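Local coordinates for ancylostoma secreted protein 1 (Necator americanus, PDB 3NT8) that is a secreted two-CAP-domain protein of the CRISP family, probably associated with the transition of infective hookworm larvae to parasitism, at residues 104-107 with 111-114; 145-150 with 180-185; 199-204 with 212-217; 225-230 with 236-241; 406-411 with 419-424. One frame throughout, in Å; residues are numbered along the deposited sequence.

Contact 1: 104-107 with 111-114; sequences MSWS and GYPD
Tyr-112 meets Trp-106 and Ser-107 in a small surface contact between the end of strand 100-107 and the loop that runs on to helix 119-127. The phenol end does the touching. Tyr-112 OH lies 3.1 Å from Trp-106 CB and equally 3.1 Å from Ser-107 C, so the ring reaches the strand backbone and the root of the tryptophan side chain rather than the indole. Behind the oxygen, Tyr-112 CZ is 3.8 Å from Trp-106 CB, an apolar touch. The hydroxyl also comes within 3.2 Å of Ser-107 N, but the angle is too poor for a hydrogen bond, and the same holds for Ser-107 O.

Strand 100-107 is an outermost strand of the four-stranded mixed sheet in the first CAP domain, and the tyrosine folds back against its end. The Trp-106 side chain starts toward the loop but, with CG anti to the carbonyl carbon (chi1 -56°), swings its indole away. There NE1 bonds to Thr-122 OG1 of helix 119-127 and Lys-118 makes a cation-pi contact with the ring. Met-104, two residues back on the strand, sets its CE 3.6 Å above the plane of the Trp-106 ring, displaced toward the rim. Leu-171 on strand 170-177 touches both Trp-106 and Tyr-112, and its backbone pairs with that of Trp-106.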
# COMPACT_ATOMS: atom_id res chain seq x y z
N MET A 104 11.30 -19.31 8.44
CA MET A 104 12.48 -20.13 8.15
C MET A 104 12.48 -21.32 9.08
O MET A 104 12.20 -21.20 10.27
CB MET A 104 13.78 -19.35 8.38
CG MET A 104 15.00 -20.10 8.12
SD MET A 104 15.13 -20.41 6.39
CE MET A 104 16.77 -21.15 6.46
N SER A 105 12.82 -22.47 8.51
CA SER A 105 12.86 -23.69 9.28
C SER A 105 14.27 -24.31 9.25
O SER A 105 14.88 -24.43 8.19
CB SER A 105 11.79 -24.67 8.78
OG SER A 105 11.84 -25.88 9.54
N TRP A 106 14.78 -24.67 10.43
CA TRP A 106 16.05 -25.40 10.51
C TRP A 106 15.89 -26.81 11.06
O TRP A 106 15.04 -27.07 11.93
CB TRP A 106 17.04 -24.64 11.41
CG TRP A 106 17.29 -23.26 10.99
CD1 TRP A 106 16.62 -22.14 11.41
CD2 TRP A 106 18.29 -22.82 10.10
NE1 TRP A 106 17.14 -21.03 10.79
CE2 TRP A 106 18.17 -21.42 9.99
CE3 TRP A 106 19.29 -23.48 9.37
CZ2 TRP A 106 19.01 -20.66 9.18
CZ3 TRP A 106 20.13 -22.73 8.56
CH2 TRP A 106 19.98 -21.32 8.47
N SER A 107 16.71 -27.73 10.56
CA SER A 107 16.74 -29.07 11.13
C SER A 107 18.14 -29.45 11.50
O SER A 107 19.11 -29.15 10.79
CB SER A 107 16.12 -30.12 10.21
OG SER A 107 14.74 -29.89 10.04
N GLY A 111 19.72 -31.13 17.84
CA GLY A 111 18.84 -30.18 18.53
C GLY A 111 19.38 -28.74 18.56
O GLY A 111 20.25 -28.37 17.79
N TYR A 112 18.85 -27.91 19.47
CA TYR A 112 19.16 -26.48 19.47
C TYR A 112 19.27 -25.97 20.91
O TYR A 112 18.30 -25.39 21.47
CB TYR A 112 18.11 -25.71 18.64
CG TYR A 112 18.16 -26.03 17.14
CD1 TYR A 112 19.19 -25.56 16.36
CD2 TYR A 112 17.15 -26.79 16.53
CE1 TYR A 112 19.26 -25.83 15.02
CE2 TYR A 112 17.19 -27.04 15.17
CZ TYR A 112 18.27 -26.57 14.43
OH TYR A 112 18.40 -26.82 13.10
N PRO A 113 20.42 -26.28 21.57
CA PRO A 113 20.59 -25.83 22.93
C PRO A 113 20.81 -24.29 23.01
O PRO A 113 20.61 -23.72 24.07
CB PRO A 113 21.83 -26.61 23.40
CG PRO A 113 22.64 -26.80 22.09
CD PRO A 113 21.57 -27.06 21.08
N ASP A 114 21.19 -23.65 21.90
CA ASP A 114 21.31 -22.20 21.87
C ASP A 114 20.69 -21.60 20.60
O ASP A 114 21.41 -21.21 19.65
CB ASP A 114 22.75 -21.78 22.02
CG ASP A 114 22.89 -20.33 22.38
OD1 ASP A 114 21.85 -19.69 22.62
OD2 ASP A 114 24.03 -19.84 22.44

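Contact 2: 145-150 with 180-185; sequences GLFAFS and VGYITN
Phe-147 swings its ring out with CG anti to the backbone N (chi1 179°), while Tyr-182 places CG between its own N and carbonyl carbon (chi1 50°), and the two side chains run alongside one another in a common direction. The pair joins the first turn of helix 147-153, in the first CAP domain, to the loop that follows strand 170-177. Ring centroids are 4.9 Å apart and the planes meet at 32°, an oblique aromatic pair that is neither a parallel stack nor edge-to-face. Phe-147 lies over one face of the tyrosine, and its CD1 is 3.7 Å from Tyr-182 CB. The opposite face of the Tyr-182 ring carries Val-180 CG1, 3.5 Å above the plane, so the phenol is held between an aromatic and an aliphatic group.

One helical turn on, the backbones draw closer, with Ser-150 CA 4.7 Å from Gly-181 CA. Glycine permits this approach, since a beta carbon at Gly-181 would point at the helix and collide with Ser-150 O. Around the contact, Tyr-141 touches both Phe-147 and Ser-150, and its backbone is hydrogen-bonded to that of Asn-185. Ile-183, on the same loop, reaches Gln-324 and Leu-328 of helix 318-330, so the loop that packs on helix 147-153 also meets the second CAP domain. Ser-150 OG turns back to its own helix and donates a 2.9 Å hydrogen bond to Phe-147 O from above the carbonyl plane. Toward the loop, Ser-150 CB rests 3.2 Å from Gly-181 O.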
# COMPACT_ATOMS: atom_id res chain seq x y z
N GLY A 145 12.13 -14.10 -6.28
CA GLY A 145 12.96 -14.36 -5.05
C GLY A 145 13.22 -13.16 -4.12
O GLY A 145 14.17 -13.15 -3.32
N LEU A 146 12.38 -12.13 -4.21
CA LEU A 146 12.48 -10.95 -3.31
C LEU A 146 11.46 -10.98 -2.17
O LEU A 146 11.31 -10.02 -1.37
CB LEU A 146 12.32 -9.64 -4.15
CG LEU A 146 13.45 -9.37 -5.17
CD1 LEU A 146 13.04 -8.32 -6.20
CD2 LEU A 146 14.78 -9.04 -4.61
N PHE A 147 10.69 -12.06 -2.07
CA PHE A 147 9.62 -12.08 -1.08
C PHE A 147 10.08 -11.69 0.31
O PHE A 147 9.48 -10.83 0.97
CB PHE A 147 9.00 -13.45 -0.98
CG PHE A 147 7.89 -13.52 0.05
CD1 PHE A 147 6.62 -13.01 -0.23
CD2 PHE A 147 8.13 -14.08 1.29
CE1 PHE A 147 5.60 -13.05 0.73
CE2 PHE A 147 7.09 -14.13 2.26
CZ PHE A 147 5.85 -13.60 1.97
N ALA A 148 11.11 -12.37 0.79
CA ALA A 148 11.56 -12.22 2.13
C ALA A 148 12.28 -10.87 2.33
O ALA A 148 12.11 -10.26 3.36
CB ALA A 148 12.46 -13.45 2.51
N PHE A 149 13.01 -10.40 1.33
CA PHE A 149 13.67 -9.10 1.34
C PHE A 149 12.69 -7.95 1.35
O PHE A 149 12.94 -7.00 2.08
CB PHE A 149 14.66 -8.99 0.15
CG PHE A 149 15.20 -7.57 -0.10
CD1 PHE A 149 16.28 -7.09 0.64
CD2 PHE A 149 14.64 -6.73 -1.08
CE1 PHE A 149 16.80 -5.79 0.43
CE2 PHE A 149 15.16 -5.41 -1.33
CZ PHE A 149 16.23 -4.94 -0.57
N SER A 150 11.58 -8.05 0.62
CA SER A 150 10.53 -7.03 0.53
C SER A 150 9.86 -6.67 1.85
O SER A 150 9.68 -5.47 2.13
CB SER A 150 9.49 -7.38 -0.55
OG SER A 150 8.56 -8.38 -0.16
N VAL A 180 2.96 -4.63 3.93
CA VAL A 180 3.07 -5.63 2.90
C VAL A 180 4.03 -5.18 1.75
O VAL A 180 3.77 -4.18 1.05
CB VAL A 180 1.63 -5.99 2.38
CG1 VAL A 180 1.69 -7.05 1.28
CG2 VAL A 180 0.77 -6.48 3.58
N GLY A 181 5.14 -5.90 1.54
CA GLY A 181 6.12 -5.51 0.51
C GLY A 181 6.13 -6.37 -0.74
O GLY A 181 6.84 -6.07 -1.71
N TYR A 182 5.34 -7.44 -0.72
CA TYR A 182 5.24 -8.34 -1.85
C TYR A 182 4.06 -8.05 -2.85
O TYR A 182 3.57 -8.97 -3.54
CB TYR A 182 5.22 -9.77 -1.34
CG TYR A 182 4.23 -10.01 -0.23
CD1 TYR A 182 2.89 -10.24 -0.54
CD2 TYR A 182 4.62 -10.03 1.12
CE1 TYR A 182 1.96 -10.46 0.44
CE2 TYR A 182 3.68 -10.27 2.14
CZ TYR A 182 2.34 -10.49 1.78
OH TYR A 182 1.32 -10.70 2.69
N ILE A 183 3.62 -6.81 -2.98
CA ILE A 183 2.54 -6.54 -3.94
C ILE A 183 3.21 -6.31 -5.30
O ILE A 183 4.19 -5.60 -5.37
CB ILE A 183 1.70 -5.32 -3.53
CG1 ILE A 183 1.05 -5.46 -2.15
CG2 ILE A 183 0.69 -5.00 -4.59
CD1 ILE A 183 0.14 -6.62 -1.93
N THR A 184 2.71 -6.96 -6.36
CA THR A 184 3.36 -6.90 -7.70
C THR A 184 3.43 -5.45 -8.26
O THR A 184 2.43 -4.71 -8.23
CB THR A 184 2.67 -7.83 -8.73
OG1 THR A 184 2.41 -9.12 -8.15
CG2 THR A 184 3.56 -7.99 -10.02
N ASN A 185 4.63 -5.06 -8.71
CA ASN A 185 4.92 -3.76 -9.31
C ASN A 185 4.84 -2.53 -8.38
O ASN A 185 4.98 -1.37 -8.85
CB ASN A 185 4.07 -3.55 -10.59
CG ASN A 185 4.45 -4.54 -11.72
OD1 ASN A 185 3.60 -5.19 -12.28
ND2 ASN A 185 5.74 -4.65 -12.01

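Contact 3: 199-204 with 212-217; sequences ADCSTY and GLCTKG
The chain from Cys-201 to Tyr-204 runs nearly parallel to that from Cys-214 to Lys-216, the closest CA pairs being Cys-201 with Cys-214 at 6.0 Å and Tyr-204 with Lys-216 at 6.5 Å; each pair has its own side-chain link. At the first, Cys-201 SG and Cys-214 SG form a disulfide of 2.0 Å. Its chi3 of -85° is close to the favoured right angle and gives the bridge a left-handed twist. Both cysteines are buried.

At the second, the lysine lies over one face of the Tyr-204 ring. Its chain bends at chi2 (81°), which lays the methylenes over the ring: Lys-216 CD is 3.4 Å from Tyr-204 CG and 3.8 Å from the ring centroid, a CH-pi contact. A further bend at chi4 carries Lys-216 NZ to 4.5 Å from the same centroid, 26° off the ring normal, an off-centre cation-pi contact. The stronger partner of the ammonium is Asp-219, in a salt bridge. Thr-203 CG2 sits on the other face of Tyr-204, 3.5 Å above the plane, and Tyr-204 OH is hydrogen-bonded to Glu-156 O, so the ring is fixed at both faces and at its hydroxyl.

With the Cys-195 to Cys-209 bridge, this disulfide ties together the cysteine-rich link between the two CAP domains. Strand 213-215 pairs antiparallel with strand 208-210, and Cys-214 makes backbone hydrogen bonds with Met-69 and Lys-71, between strands 66-67 and 73-74 of the first domain, where Tyr-70 packs on both cysteines and edge-to-face with Tyr-204.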
# COMPACT_ATOMS: atom_id res chain seq x y z
N ALA A 199 10.75 16.79 8.82
CA ALA A 199 9.92 17.41 7.79
C ALA A 199 10.07 16.70 6.45
O ALA A 199 9.23 16.90 5.56
CB ALA A 199 10.30 18.83 7.63
N ASP A 200 11.12 15.87 6.32
CA ASP A 200 11.37 15.16 5.05
C ASP A 200 10.59 13.87 4.94
O ASP A 200 10.59 13.22 3.88
CB ASP A 200 12.82 14.80 4.83
CG ASP A 200 13.70 15.98 4.70
OD1 ASP A 200 13.37 16.91 3.96
OD2 ASP A 200 14.76 15.92 5.34
N CYS A 201 9.92 13.51 6.03
CA CYS A 201 9.20 12.26 6.03
C CYS A 201 7.74 12.52 5.74
O CYS A 201 7.05 13.15 6.55
CB CYS A 201 9.36 11.57 7.36
SG CYS A 201 11.09 11.41 7.85
N SER A 202 7.28 12.03 4.58
CA SER A 202 5.99 12.40 4.00
C SER A 202 4.92 11.37 4.24
O SER A 202 3.72 11.69 4.20
CB SER A 202 6.14 12.75 2.49
OG SER A 202 6.39 11.57 1.70
N THR A 203 5.32 10.14 4.57
CA THR A 203 4.39 9.06 4.80
C THR A 203 3.47 9.29 6.00
O THR A 203 2.24 9.18 5.88
CB THR A 203 5.13 7.72 4.94
OG1 THR A 203 6.13 7.64 3.92
CG2 THR A 203 4.11 6.55 4.74
N TYR A 204 4.05 9.64 7.15
CA TYR A 204 3.23 9.95 8.31
C TYR A 204 3.50 11.35 8.83
O TYR A 204 4.64 11.76 8.95
CB TYR A 204 3.38 8.91 9.42
CG TYR A 204 3.17 7.49 8.95
CD1 TYR A 204 1.89 6.96 8.88
CD2 TYR A 204 4.24 6.69 8.54
CE1 TYR A 204 1.67 5.67 8.43
CE2 TYR A 204 4.02 5.38 8.08
CZ TYR A 204 2.73 4.88 8.02
OH TYR A 204 2.48 3.59 7.57
N GLY A 212 18.85 9.37 8.81
CA GLY A 212 18.31 8.81 7.56
C GLY A 212 17.07 7.92 7.68
O GLY A 212 16.51 7.48 6.67
N LEU A 213 16.65 7.63 8.91
CA LEU A 213 15.46 6.81 9.11
C LEU A 213 14.37 7.67 9.68
O LEU A 213 14.58 8.38 10.68
CB LEU A 213 15.70 5.56 10.02
CG LEU A 213 16.59 4.41 9.49
CD1 LEU A 213 16.81 3.30 10.55
CD2 LEU A 213 16.02 3.85 8.20
N CYS A 214 13.21 7.64 9.03
CA CYS A 214 12.04 8.31 9.57
C CYS A 214 11.51 7.61 10.79
O CYS A 214 11.63 6.41 10.88
CB CYS A 214 10.95 8.46 8.49
SG CYS A 214 11.50 9.55 7.17
N THR A 215 10.92 8.34 11.73
CA THR A 215 10.39 7.74 12.94
C THR A 215 8.92 8.15 13.15
O THR A 215 8.62 9.30 13.25
CB THR A 215 11.23 8.07 14.22
OG1 THR A 215 11.17 9.46 14.51
CG2 THR A 215 12.71 7.61 14.04
N LYS A 216 8.03 7.17 13.21
CA LYS A 216 6.62 7.40 13.28
C LYS A 216 6.28 7.81 14.70
O LYS A 216 6.73 7.21 15.65
CB LYS A 216 5.87 6.12 12.82
CG LYS A 216 4.38 5.99 13.20
CD LYS A 216 3.50 6.75 12.25
CE LYS A 216 2.05 6.81 12.72
NZ LYS A 216 1.49 5.43 12.72
N GLY A 217 5.49 8.88 14.81
CA GLY A 217 5.04 9.33 16.12
C GLY A 217 3.78 8.60 16.54
O GLY A 217 3.36 7.64 15.89

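Contact 4: 225-230 with 236-241; sequences QQCPSN and SVRDTF
A type I beta turn from Cys-227 to Asn-230, on the way into helix 235-253 of the second CAP domain, packs against Arg-238 in the early turns of that helix. The arginine is the centre of the contact. Its chain runs straight from CG to NE (chi2 -180°) and brings the guanidinium against the cysteine: Cys-227 CB lies over one face, 3.3 Å from Arg-238 NH2, and Cys-227 SG is 3.7 Å from Arg-238 NE. Asn-230 CB comes up at the guanidinium edge, a looser approach at 4.4 Å from Arg-238 NH2.

Gln-226 runs antiparallel alongside the arginine chain, with its CB 3.8 Å from Arg-238 CD. Its extended side chain then delivers NE2 to Asp-239 OD1, a hydrogen bond of 3.1 Å with an N-H...O angle of 150°. The amide meets that oxygen from above the carboxylate plane, 42° out of it. This glutamine-aspartate bond ties the loop to the residue next to Arg-238 on the helix.

The turn is also covalently fixed, because Cys-227 is bridged to Cys-278 at the start of helix 278-288. From that same helix Glu-281 serves both sides of the contact: OE2 makes a salt bridge with Arg-238 NE and OE1 accepts a hydrogen bond from Asn-230 ND2. Arg-238 NH1 makes a further salt bridge with Asp-235 OD1 and a hydrogen bond with Asn-224 OD1.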
# COMPACT_ATOMS: atom_id res chain seq x y z
N GLN A 225 -16.57 12.67 12.06
CA GLN A 225 -17.40 13.88 12.02
C GLN A 225 -17.98 14.22 10.63
O GLN A 225 -19.00 14.93 10.54
CB GLN A 225 -16.63 15.06 12.62
CG GLN A 225 -15.27 15.35 11.89
CD GLN A 225 -14.37 16.42 12.59
OE1 GLN A 225 -14.03 16.30 13.79
NE2 GLN A 225 -13.96 17.45 11.80
N GLN A 226 -17.34 13.71 9.56
CA GLN A 226 -17.73 14.05 8.18
C GLN A 226 -19.10 13.46 7.88
O GLN A 226 -19.98 14.18 7.38
CB GLN A 226 -16.69 13.56 7.16
CG GLN A 226 -15.36 14.31 7.22
CD GLN A 226 -14.36 13.95 6.10
OE1 GLN A 226 -14.73 13.83 4.96
NE2 GLN A 226 -13.09 13.78 6.45
N CYS A 227 -19.27 12.18 8.21
CA CYS A 227 -20.52 11.44 7.99
C CYS A 227 -20.98 10.73 9.26
O CYS A 227 -20.68 9.58 9.45
CB CYS A 227 -20.31 10.42 6.88
SG CYS A 227 -19.68 11.12 5.28
N PRO A 228 -21.72 11.41 10.15
CA PRO A 228 -22.00 10.80 11.48
C PRO A 228 -23.05 9.69 11.46
O PRO A 228 -23.07 8.86 12.36
CB PRO A 228 -22.51 11.99 12.33
CG PRO A 228 -22.30 13.23 11.47
CD PRO A 228 -22.25 12.78 10.04
N SER A 229 -23.92 9.69 10.45
CA SER A 229 -24.90 8.63 10.28
C SER A 229 -24.33 7.29 9.79
O SER A 229 -25.00 6.27 9.91
CB SER A 229 -25.96 9.09 9.30
OG SER A 229 -26.61 10.21 9.87
N ASN A 230 -23.11 7.28 9.24
CA ASN A 230 -22.51 6.05 8.73
C ASN A 230 -21.57 5.42 9.77
O ASN A 230 -21.00 6.10 10.64
CB ASN A 230 -21.77 6.27 7.35
CG ASN A 230 -22.68 6.89 6.25
OD1 ASN A 230 -23.86 6.57 6.16
ND2 ASN A 230 -22.09 7.73 5.38
N SER A 236 -10.07 9.75 8.76
CA SER A 236 -8.74 9.60 8.26
C SER A 236 -8.80 8.81 6.96
O SER A 236 -8.18 9.20 5.97
CB SER A 236 -7.80 8.96 9.33
OG SER A 236 -7.85 7.52 9.34
N VAL A 237 -9.60 7.74 6.95
CA VAL A 237 -9.73 6.87 5.77
C VAL A 237 -10.38 7.60 4.59
O VAL A 237 -9.93 7.42 3.45
CB VAL A 237 -10.44 5.54 6.09
CG1 VAL A 237 -10.38 4.55 4.91
CG2 VAL A 237 -9.77 4.86 7.35
N ARG A 238 -11.38 8.44 4.88
CA ARG A 238 -12.04 9.26 3.88
C ARG A 238 -11.01 10.14 3.21
O ARG A 238 -10.94 10.18 1.97
CB ARG A 238 -13.15 10.12 4.49
CG ARG A 238 -14.31 9.33 5.15
CD ARG A 238 -15.42 10.21 5.76
NE ARG A 238 -16.54 9.38 6.20
CZ ARG A 238 -16.89 9.18 7.47
NH1 ARG A 238 -16.24 9.77 8.46
NH2 ARG A 238 -17.91 8.38 7.75
N ASP A 239 -10.24 10.87 4.01
CA ASP A 239 -9.23 11.80 3.46
C ASP A 239 -8.12 11.07 2.69
O ASP A 239 -7.53 11.62 1.78
CB ASP A 239 -8.60 12.64 4.54
CG ASP A 239 -9.59 13.53 5.25
OD1 ASP A 239 -10.58 14.02 4.62
OD2 ASP A 239 -9.36 13.77 6.46
N THR A 240 -7.80 9.84 3.08
CA THR A 240 -6.90 9.08 2.29
C THR A 240 -7.43 8.84 0.87
O THR A 240 -6.77 9.20 -0.12
CB THR A 240 -6.51 7.80 2.98
OG1 THR A 240 -5.93 8.15 4.24
CG2 THR A 240 -5.45 7.09 2.19
N PHE A 241 -8.61 8.24 0.74
CA PHE A 241 -9.20 8.03 -0.59
C PHE A 241 -9.28 9.30 -1.38
O PHE A 241 -8.96 9.29 -2.58
CB PHE A 241 -10.59 7.40 -0.53
CG PHE A 241 -10.60 5.90 -0.29
CD1 PHE A 241 -10.15 5.02 -1.26
CD2 PHE A 241 -11.15 5.36 0.88
CE1 PHE A 241 -10.17 3.61 -1.08
CE2 PHE A 241 -11.18 3.97 1.08
CZ PHE A 241 -10.71 3.11 0.11

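Contact 5: 406-411 with 419-424; sequences SQCSPG and GLCSAP
Cys-408 and Cys-421 carry this contact through a disulfide, their SG atoms 2.0 Å apart. The chi3 of -76° twists the bridge left-handed. In Cys-408 the sulfur stands anti to the carbonyl carbon (chi1 -61°), which directs it across to its partner; the CA atoms are 5.7 Å apart.

Cys-408 also touches Cys-414, which is joined by a second disulfide to Cys-405. Because 405 pairs with 414 and 408 with 421, the two bridges overlap along the sequence and make a compact disulfide-rich unit at the C terminus of the chain, after strand 381-388.

The next shell fixes both segments to the second CAP domain. Cys-421 is hydrogen-bonded through its backbone to Met-271 and Lys-273, and Gln-407 likewise to Ala-269, all on the chain leading into strand 275-276. Beside the bridge, Leu-420 turns away from segment 406-411 and packs on Asn-246, Arg-249 and Ser-250 of helix 235-253, while Ser-422 is hydrogen-bonded to Thr-413 within the same unit.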
# COMPACT_ATOMS: atom_id res chain seq x y z
N SER A 406 -9.08 25.11 -19.08
CA SER A 406 -9.56 25.75 -20.33
C SER A 406 -11.04 25.67 -20.53
O SER A 406 -11.61 26.58 -21.10
CB SER A 406 -8.94 25.08 -21.58
OG SER A 406 -7.62 25.58 -21.81
N GLN A 407 -11.63 24.55 -20.10
CA GLN A 407 -13.01 24.23 -20.41
C GLN A 407 -13.84 24.02 -19.18
O GLN A 407 -14.93 23.44 -19.28
CB GLN A 407 -13.13 23.01 -21.34
CG GLN A 407 -12.67 23.26 -22.78
CD GLN A 407 -12.79 22.06 -23.67
OE1 GLN A 407 -13.84 21.47 -23.77
NE2 GLN A 407 -11.70 21.71 -24.37
N CYS A 408 -13.35 24.52 -18.03
CA CYS A 408 -14.15 24.54 -16.76
C CYS A 408 -15.44 25.36 -16.90
O CYS A 408 -15.47 26.38 -17.57
CB CYS A 408 -13.36 25.07 -15.55
SG CYS A 408 -11.87 24.14 -15.05
N SER A 409 -16.48 24.88 -16.25
CA SER A 409 -17.77 25.51 -16.26
C SER A 409 -17.72 27.03 -15.85
O SER A 409 -17.01 27.42 -14.92
CB SER A 409 -18.66 24.67 -15.34
OG SER A 409 -19.85 25.33 -15.05
N PRO A 410 -18.44 27.90 -16.59
CA PRO A 410 -18.43 29.35 -16.42
C PRO A 410 -18.11 29.89 -15.05
O PRO A 410 -17.27 30.79 -14.94
CB PRO A 410 -19.86 29.73 -16.85
CG PRO A 410 -20.11 28.80 -18.04
CD PRO A 410 -19.19 27.54 -17.81
N GLY A 411 -18.75 29.40 -14.00
CA GLY A 411 -18.44 29.98 -12.70
C GLY A 411 -17.46 29.24 -11.81
O GLY A 411 -17.47 29.41 -10.60
N GLY A 419 -4.98 22.12 -11.76
CA GLY A 419 -5.63 21.70 -13.00
C GLY A 419 -6.97 21.01 -12.78
O GLY A 419 -7.38 20.19 -13.56
N LEU A 420 -7.65 21.38 -11.70
CA LEU A 420 -8.94 20.80 -11.28
C LEU A 420 -10.03 21.86 -11.13
O LEU A 420 -9.87 22.81 -10.37
CB LEU A 420 -8.75 20.06 -9.95
CG LEU A 420 -7.88 18.79 -9.94
CD1 LEU A 420 -7.62 18.29 -8.51
CD2 LEU A 420 -8.46 17.68 -10.77
N CYS A 421 -11.13 21.70 -11.88
CA CYS A 421 -12.29 22.59 -11.77
C CYS A 421 -13.07 22.34 -10.46
O CYS A 421 -13.47 21.23 -10.16
CB CYS A 421 -13.23 22.46 -12.97
SG CYS A 421 -12.45 22.31 -14.60
N SER A 422 -13.31 23.40 -9.70
CA SER A 422 -13.93 23.27 -8.39
C SER A 422 -14.92 24.40 -8.25
O SER A 422 -14.71 25.51 -8.74
CB SER A 422 -12.84 23.36 -7.27
OG SER A 422 -13.29 23.04 -5.94
N ALA A 423 -16.04 24.10 -7.62
CA ALA A 423 -16.86 25.18 -7.07
C ALA A 423 -16.98 25.16 -5.51
O ALA A 423 -16.97 26.24 -4.88
CB ALA A 423 -18.23 25.28 -7.80
N PRO A 424 -17.05 23.93 -4.87
CA PRO A 424 -17.07 23.86 -3.37
C PRO A 424 -15.74 24.22 -2.66
O PRO A 424 -15.74 24.64 -1.49
CB PRO A 424 -17.48 22.38 -3.07
CG PRO A 424 -18.04 21.84 -4.37
CD PRO A 424 -17.27 22.59 -5.47

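Overall arrangement
All five contacts follow one another in series, and none nests in or crosses another. In the first CAP domain, contact 1 closes a tight loop at the end of strand 100-107, and contact 2 spans 29 residues, strands 159-167 and 170-177 included, to bring the exit loop back to helix 147-153. Contact 3 closes a short loop around strand 208-210 in the cysteine-rich link. Contact 4 ties the approach to helix 235-253 to that helix, its nearest atoms about 8 Å from those of contact 3. Contact 5 closes the C-terminal tail. Contacts 3 and 5 look like counterparts: each disulfide spans thirteen positions, and its second cysteine hydrogen-bonds by its backbone to a methionine and a lysine ahead of strand 73-74 or 275-276.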